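Local coordinates for minor capsid protein (Cafeteriavirus-dependent mavirus, PDB 6G42) that forms the penton of the mavirus capsid, a pentamer of single jelly-roll subunits that probably closes the shell at its five-fold vertices, at the interface of chains A and B. Sequence-based numbering; all coordinates share one arbitrary frame. Chains: chain A/B, Minor capsid protein.

Contact 1: the interface of chains A and B. Residues chain A 163, 167-168, 193-194, 197; chain B 246-250.
Against one face of the A:Arg163 guanidinium lies the ring of B:Tyr248, which presents its CE1 corner. B:Tyr248 CE1 sits 3.0 Å above the A:Arg163 guanidinium plane, displaced toward the rim. The two planes are steeply inclined, 73° apart, so this is an edge-on approach and not a parallel stack. The A:Phe197 ring carries the amide nitrogen ND2 of A:Asn167 over the centre of one face. At its edge, in plane, is the backbone N of B:Asn249, 3.8 Å from A:Phe197 CZ.

A:Asn167 holds its CG in the crowded position between backbone N and carbonyl carbon (chi1 59°). Its side chain runs antiparallel past B:Tyr248, with A:Asn167 CG 3.6 Å from B:Tyr248 CB. A:Asn167 OD1, the amide oxygen, accepts a hydrogen bond from NE2 of B:Gln246 at 2.9 Å. The donor lies in the carbonyl plane, on a lone pair, and the two amides are nearly coplanar. B:Gln246 is extended beyond CG, which carries its amide across to chain A.

B:Asp247 OD2 forms a long salt bridge with A:Arg163 NH2, at 3.9 Å. The carboxylate would add some electrostatic attraction to the tyrosine packing. The patch fits the end of helix 160-165, the loop after it and the 3-10 helix 195-197 of one subunit to the start of strand 248-254 and the loop just before it in the next, and helps join neighbouring copies in the penton.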
loop_
_atom_site.group_PDB
_atom_site.type_symbol
_atom_site.label_atom_id
_atom_site.label_comp_id
_atom_site.label_asym_id
_atom_site.label_seq_id
_atom_site.Cartn_x
_atom_site.Cartn_y
_atom_site.Cartn_z
ATOM N N ARG A 163 10.648 -16.162 25.879
ATOM C CA ARG A 163 10.988 -16.784 24.592
ATOM C C ARG A 163 9.966 -16.449 23.495
ATOM O O ARG A 163 10.350 -16.052 22.396
ATOM C CB ARG A 163 11.117 -18.307 24.778
ATOM C CG ARG A 163 11.050 -19.173 23.521
ATOM C CD ARG A 163 12.194 -18.895 22.575
ATOM N NE ARG A 163 12.265 -19.915 21.529
ATOM C CZ ARG A 163 12.139 -19.718 20.213
ATOM N NH1 ARG A 163 11.917 -18.511 19.688
ATOM N NH2 ARG A 163 12.243 -20.766 19.397
ATOM N N ASN A 167 10.576 -13.379 20.472
ATOM C CA ASN A 167 10.908 -14.546 19.628
ATOM C C ASN A 167 11.927 -14.320 18.522
ATOM O O ASN A 167 12.465 -15.282 17.980
ATOM C CB ASN A 167 9.627 -15.162 19.021
ATOM C CG ASN A 167 8.837 -14.180 18.154
ATOM O OD1 ASN A 167 9.207 -13.912 17.009
ATOM N ND2 ASN A 167 7.735 -13.661 18.687
ATOM N N SER A 168 12.179 -13.062 18.184
ATOM C CA SER A 168 13.110 -12.705 17.117
ATOM C C SER A 168 14.599 -12.900 17.423
ATOM O O SER A 168 15.417 -12.910 16.496
ATOM C CB SER A 168 12.890 -11.252 16.745
ATOM O OG SER A 168 11.548 -11.021 16.382
ATOM N N SER A 193 10.536 -7.001 14.620
ATOM C CA SER A 193 9.815 -6.328 15.703
ATOM C C SER A 193 8.761 -7.271 16.298
ATOM O O SER A 193 8.159 -8.074 15.576
ATOM C CB SER A 193 9.164 -5.049 15.179
ATOM O OG SER A 193 8.903 -4.144 16.230
ATOM N N THR A 194 8.569 -7.189 17.616
ATOM C CA THR A 194 7.609 -8.050 18.328
ATOM C C THR A 194 6.703 -7.272 19.276
ATOM O O THR A 194 6.247 -7.811 20.287
ATOM C CB THR A 194 8.323 -9.170 19.118
ATOM O OG1 THR A 194 9.228 -8.592 20.071
ATOM C CG2 THR A 194 9.080 -10.087 18.173
ATOM N N PHE A 197 3.269 -8.866 20.003
ATOM C CA PHE A 197 3.214 -9.864 21.094
ATOM C C PHE A 197 3.118 -9.246 22.500
ATOM O O PHE A 197 2.876 -9.962 23.472
ATOM C CB PHE A 197 4.437 -10.794 21.032
ATOM C CG PHE A 197 4.372 -11.838 19.938
ATOM C CD1 PHE A 197 4.573 -11.487 18.604
ATOM C CD2 PHE A 197 4.146 -13.179 20.241
ATOM C CE1 PHE A 197 4.524 -12.442 17.600
ATOM C CE2 PHE A 197 4.102 -14.139 19.236
ATOM C CZ PHE A 197 4.288 -13.771 17.916
ATOM N N GLN B 246 10.489 -15.579 11.016
ATOM C CA GLN B 246 9.755 -15.706 12.266
ATOM C C GLN B 246 8.912 -16.978 12.274
ATOM O O GLN B 246 7.913 -17.082 11.555
ATOM C CB GLN B 246 8.863 -14.493 12.484
ATOM C CG GLN B 246 9.581 -13.251 12.982
ATOM C CD GLN B 246 8.590 -12.218 13.493
ATOM O OE1 GLN B 246 7.934 -11.532 12.704
ATOM N NE2 GLN B 246 8.449 -12.124 14.811
ATOM N N ASP B 247 9.335 -17.944 13.081
ATOM C CA ASP B 247 8.542 -19.148 13.333
ATOM C C ASP B 247 7.315 -18.841 14.202
ATOM O O ASP B 247 6.245 -19.422 14.001
ATOM C CB ASP B 247 9.391 -20.304 13.914
ATOM C CG ASP B 247 10.324 -19.876 15.047
ATOM O OD1 ASP B 247 10.533 -18.659 15.238
ATOM O OD2 ASP B 247 10.866 -20.771 15.739
ATOM N N TYR B 248 7.470 -17.924 15.153
ATOM C CA TYR B 248 6.346 -17.447 15.967
ATOM C C TYR B 248 5.628 -16.309 15.246
ATOM O O TYR B 248 6.266 -15.384 14.742
ATOM C CB TYR B 248 6.818 -17.022 17.356
ATOM C CG TYR B 248 7.275 -18.206 18.162
ATOM C CD1 TYR B 248 8.584 -18.670 18.064
ATOM C CD2 TYR B 248 6.388 -18.901 18.985
ATOM C CE1 TYR B 248 9.004 -19.781 18.777
ATOM C CE2 TYR B 248 6.798 -20.006 19.710
ATOM C CZ TYR B 248 8.106 -20.446 19.602
ATOM O OH TYR B 248 8.515 -21.551 20.315
ATOM N N ASN B 249 4.298 -16.405 15.203
ATOM C CA ASN B 249 3.466 -15.543 14.377
ATOM C C ASN B 249 2.151 -15.190 15.047
ATOM O O ASN B 249 1.663 -15.899 15.924
ATOM C CB ASN B 249 3.172 -16.215 13.030
ATOM C CG ASN B 249 4.381 -16.231 12.111
ATOM O OD1 ASN B 249 4.871 -15.178 11.707
ATOM N ND2 ASN B 249 4.874 -17.425 11.780
ATOM N N SER B 250 1.602 -14.068 14.597
ATOM C CA SER B 250 0.295 -13.588 14.982
ATOM C C SER B 250 -0.430 -13.302 13.666
ATOM O O SER B 250 -0.152 -12.302 12.997
ATOM C CB SER B 250 0.444 -12.327 15.834
ATOM O OG SER B 250 -0.807 -11.863 16.296
#

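Contact 2: the interface of chains A and B. Residues chain A 260-262; chain B 8, 10, 52, 54, 255, 259, 262, 302, 304.
A loop of chain A, residues 260-262 just before strand 263-264, docks against the single jelly-roll of chain B. It meets strands 8-16, 49-59 and 296-305 and a loop of chain B.

The clearest polar link is from B:Trp10. B:Trp10 NE1, the indole N-H, donates to the backbone carbonyl O of A:Tyr262 at 2.9 Å. The oxygen lies in the ring plane, and the donor approaches nearly along the C=O axis, at 161°. B:Leu302 CD1 covers one face of the indole over its centre, and B:Glu54 CB lies at its edge. These neighbours help fix how the ring is turned.

A:Tyr262 and B:Tyr8 lie side by side and point the same way. The methylene CB of A:Tyr262 sits over the centre of the B:Tyr8 ring, 3.9 Å from its centroid, as a CH-pi contact. A:Tyr262 CD2 packs near the phenol oxygen OH of B:Tyr8, at 3.6 Å.

A:Asn260 buries 122 Å² against chain B. Its CG is anti to the carbonyl carbon (chi1 -60°), and A:Asn260 CB rests on B:Leu302 CD2 at 3.8 Å. The amide nitrogen, A:Asn260 ND2, makes a weak hydrogen bond to the carboxylate OE1 of B:Glu54, at 3.4 Å. Another weak one goes to OG of the poorly ordered B:Ser259. The amide oxygen, A:Asn260 OD1, faces the phenol OH of B:Tyr262 tip to tip, 3.4 Å away. B:Tyr262 OH donates to B:Glu304 OE1 at 2.8 Å, on the syn lone pair, which helps position the phenol. A:Lys261 runs obliquely past B:Glu54, and A:Lys261 NZ is 4.8 Å from B:Glu54 OE2, so a mild electrostatic attraction is possible.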
loop_
_atom_site.group_PDB
_atom_site.type_symbol
_atom_site.label_atom_id
_atom_site.label_comp_id
_atom_site.label_asym_id
_atom_site.label_seq_id
_atom_site.Cartn_x
_atom_site.Cartn_y
_atom_site.Cartn_z
ATOM N N ASN A 260 -19.993 -6.511 5.156
ATOM C CA ASN A 260 -21.043 -7.373 5.716
ATOM C C ASN A 260 -21.451 -6.971 7.141
ATOM O O ASN A 260 -22.360 -7.589 7.700
ATOM C CB ASN A 260 -20.573 -8.835 5.765
ATOM C CG ASN A 260 -20.229 -9.398 4.399
ATOM O OD1 ASN A 260 -20.940 -9.169 3.424
ATOM N ND2 ASN A 260 -19.145 -10.165 4.328
ATOM N N LYS A 261 -20.816 -5.943 7.721
ATOM C CA LYS A 261 -20.918 -5.653 9.170
ATOM C C LYS A 261 -22.217 -4.944 9.573
ATOM O O LYS A 261 -22.198 -3.849 10.145
ATOM C CB LYS A 261 -19.712 -4.836 9.632
ATOM C CG LYS A 261 -18.375 -5.527 9.425
ATOM C CD LYS A 261 -17.212 -4.648 9.874
ATOM C CE LYS A 261 -17.002 -4.695 11.385
ATOM N NZ LYS A 261 -16.363 -5.966 11.837
ATOM N N TYR A 262 -23.340 -5.602 9.292
ATOM C CA TYR A 262 -24.674 -5.073 9.562
ATOM C C TYR A 262 -25.287 -5.803 10.758
ATOM O O TYR A 262 -24.951 -6.955 11.042
ATOM C CB TYR A 262 -25.593 -5.259 8.350
ATOM C CG TYR A 262 -25.325 -4.367 7.152
ATOM C CD1 TYR A 262 -25.764 -3.043 7.125
ATOM C CD2 TYR A 262 -24.685 -4.867 6.017
ATOM C CE1 TYR A 262 -25.541 -2.231 6.018
ATOM C CE2 TYR A 262 -24.460 -4.068 4.904
ATOM C CZ TYR A 262 -24.887 -2.753 4.908
ATOM O OH TYR A 262 -24.658 -1.969 3.801
ATOM N N TYR B 8 -28.950 -11.091 9.798
ATOM C CA TYR B 8 -27.526 -11.290 10.066
ATOM C C TYR B 8 -27.384 -11.843 11.477
ATOM O O TYR B 8 -27.692 -11.152 12.448
ATOM C CB TYR B 8 -26.765 -9.967 9.972
ATOM C CG TYR B 8 -26.690 -9.380 8.587
ATOM C CD1 TYR B 8 -27.762 -8.675 8.051
ATOM C CD2 TYR B 8 -25.544 -9.512 7.817
ATOM C CE1 TYR B 8 -27.698 -8.129 6.780
ATOM C CE2 TYR B 8 -25.468 -8.970 6.548
ATOM C CZ TYR B 8 -26.546 -8.280 6.034
ATOM O OH TYR B 8 -26.470 -7.740 4.773
ATOM N N TRP B 10 -24.663 -13.273 14.103
ATOM C CA TRP B 10 -23.232 -13.282 14.398
ATOM C C TRP B 10 -22.926 -14.223 15.557
ATOM O O TRP B 10 -23.698 -14.304 16.511
ATOM C CB TRP B 10 -22.768 -11.878 14.769
ATOM C CG TRP B 10 -22.961 -10.863 13.696
ATOM C CD1 TRP B 10 -24.009 -10.002 13.566
ATOM C CD2 TRP B 10 -22.073 -10.584 12.611
ATOM N NE1 TRP B 10 -23.837 -9.210 12.460
ATOM C CE2 TRP B 10 -22.651 -9.541 11.858
ATOM C CE3 TRP B 10 -20.842 -11.119 12.197
ATOM C CZ2 TRP B 10 -22.042 -9.018 10.713
ATOM C CZ3 TRP B 10 -20.234 -10.601 11.057
ATOM C CH2 TRP B 10 -20.837 -9.561 10.327
ATOM N N ILE B 52 -20.405 -17.431 6.240
ATOM C CA ILE B 52 -19.112 -16.824 5.885
ATOM C C ILE B 52 -18.303 -16.540 7.152
ATOM O O ILE B 52 -18.874 -16.178 8.187
ATOM C CB ILE B 52 -19.292 -15.542 5.034
ATOM C CG1 ILE B 52 -17.940 -15.017 4.543
ATOM C CG2 ILE B 52 -20.051 -14.460 5.797
ATOM C CD1 ILE B 52 -18.052 -14.010 3.412
ATOM N N GLU B 54 -16.024 -14.132 8.914
ATOM C CA GLU B 54 -15.738 -12.699 8.829
ATOM C C GLU B 54 -14.310 -12.386 9.253
ATOM O O GLU B 54 -13.605 -11.649 8.570
ATOM C CB GLU B 54 -16.726 -11.907 9.691
ATOM C CG GLU B 54 -16.683 -10.384 9.514
ATOM C CD GLU B 54 -17.211 -9.889 8.165
ATOM O OE1 GLU B 54 -17.757 -10.685 7.354
ATOM O OE2 GLU B 54 -17.086 -8.669 7.915
ATOM N N VAL B 255 -12.084 -10.171 6.274
ATOM C CA VAL B 255 -12.712 -10.220 4.957
ATOM C C VAL B 255 -12.735 -8.822 4.335
ATOM O O VAL B 255 -13.295 -7.890 4.909
ATOM C CB VAL B 255 -14.136 -10.837 5.064
ATOM C CG1 VAL B 255 -14.976 -10.612 3.818
ATOM C CG2 VAL B 255 -14.037 -12.331 5.307
ATOM N N SER B 259 -17.025 -9.729 -1.449
ATOM C CA SER B 259 -17.246 -10.910 -0.599
ATOM C C SER B 259 -17.789 -12.104 -1.385
ATOM O O SER B 259 -18.965 -12.120 -1.763
ATOM C CB SER B 259 -18.213 -10.551 0.538
ATOM O OG SER B 259 -18.407 -11.645 1.415
ATOM N N TYR B 262 -18.635 -17.724 0.425
ATOM C CA TYR B 262 -19.894 -18.175 1.027
ATOM C C TYR B 262 -20.069 -19.690 0.880
ATOM O O TYR B 262 -19.605 -20.287 -0.099
ATOM C CB TYR B 262 -21.078 -17.466 0.365
ATOM C CG TYR B 262 -21.272 -16.020 0.780
ATOM C CD1 TYR B 262 -21.635 -15.697 2.089
ATOM C CD2 TYR B 262 -21.129 -14.977 -0.136
ATOM C CE1 TYR B 262 -21.827 -14.379 2.484
ATOM C CE2 TYR B 262 -21.320 -13.651 0.249
ATOM C CZ TYR B 262 -21.671 -13.356 1.564
ATOM O OH TYR B 262 -21.867 -12.052 1.977
ATOM N N LEU B 302 -20.503 -15.355 10.350
ATOM C CA LEU B 302 -21.774 -14.731 9.986
ATOM C C LEU B 302 -22.688 -15.746 9.288
ATOM O O LEU B 302 -22.292 -16.367 8.302
ATOM C CB LEU B 302 -21.540 -13.514 9.081
ATOM C CG LEU B 302 -22.777 -12.869 8.426
ATOM C CD1 LEU B 302 -23.798 -12.409 9.459
ATOM C CD2 LEU B 302 -22.372 -11.714 7.520
ATOM N N GLU B 304 -25.903 -15.460 7.209
ATOM C CA GLU B 304 -26.612 -14.427 6.446
ATOM C C GLU B 304 -27.732 -15.109 5.658
ATOM O O GLU B 304 -27.467 -16.016 4.868
ATOM C CB GLU B 304 -25.612 -13.732 5.501
ATOM C CG GLU B 304 -26.132 -12.575 4.646
ATOM C CD GLU B 304 -25.058 -11.984 3.716
ATOM O OE1 GLU B 304 -23.842 -12.165 3.966
ATOM O OE2 GLU B 304 -25.422 -11.323 2.716
#

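Contact 1 and contact 2 belong to the same interface between chains A and B, with their C-alpha centres about 30 Å apart. They share no residue, but strand 248-254 of chain B, which starts in contact 1, runs up to B:Val255 of contact 2. Chain B otherwise gives mainly other jelly-roll strands in contact 2. Chain A gives helix 160-165, the 3-10 helix 195-197 and loops in the first and one short loop in the second. The interface is not an exact two-fold, so each subunit can offer one surface to one neighbour and another to the next. This suits closure of the five-copy assembly into a ring.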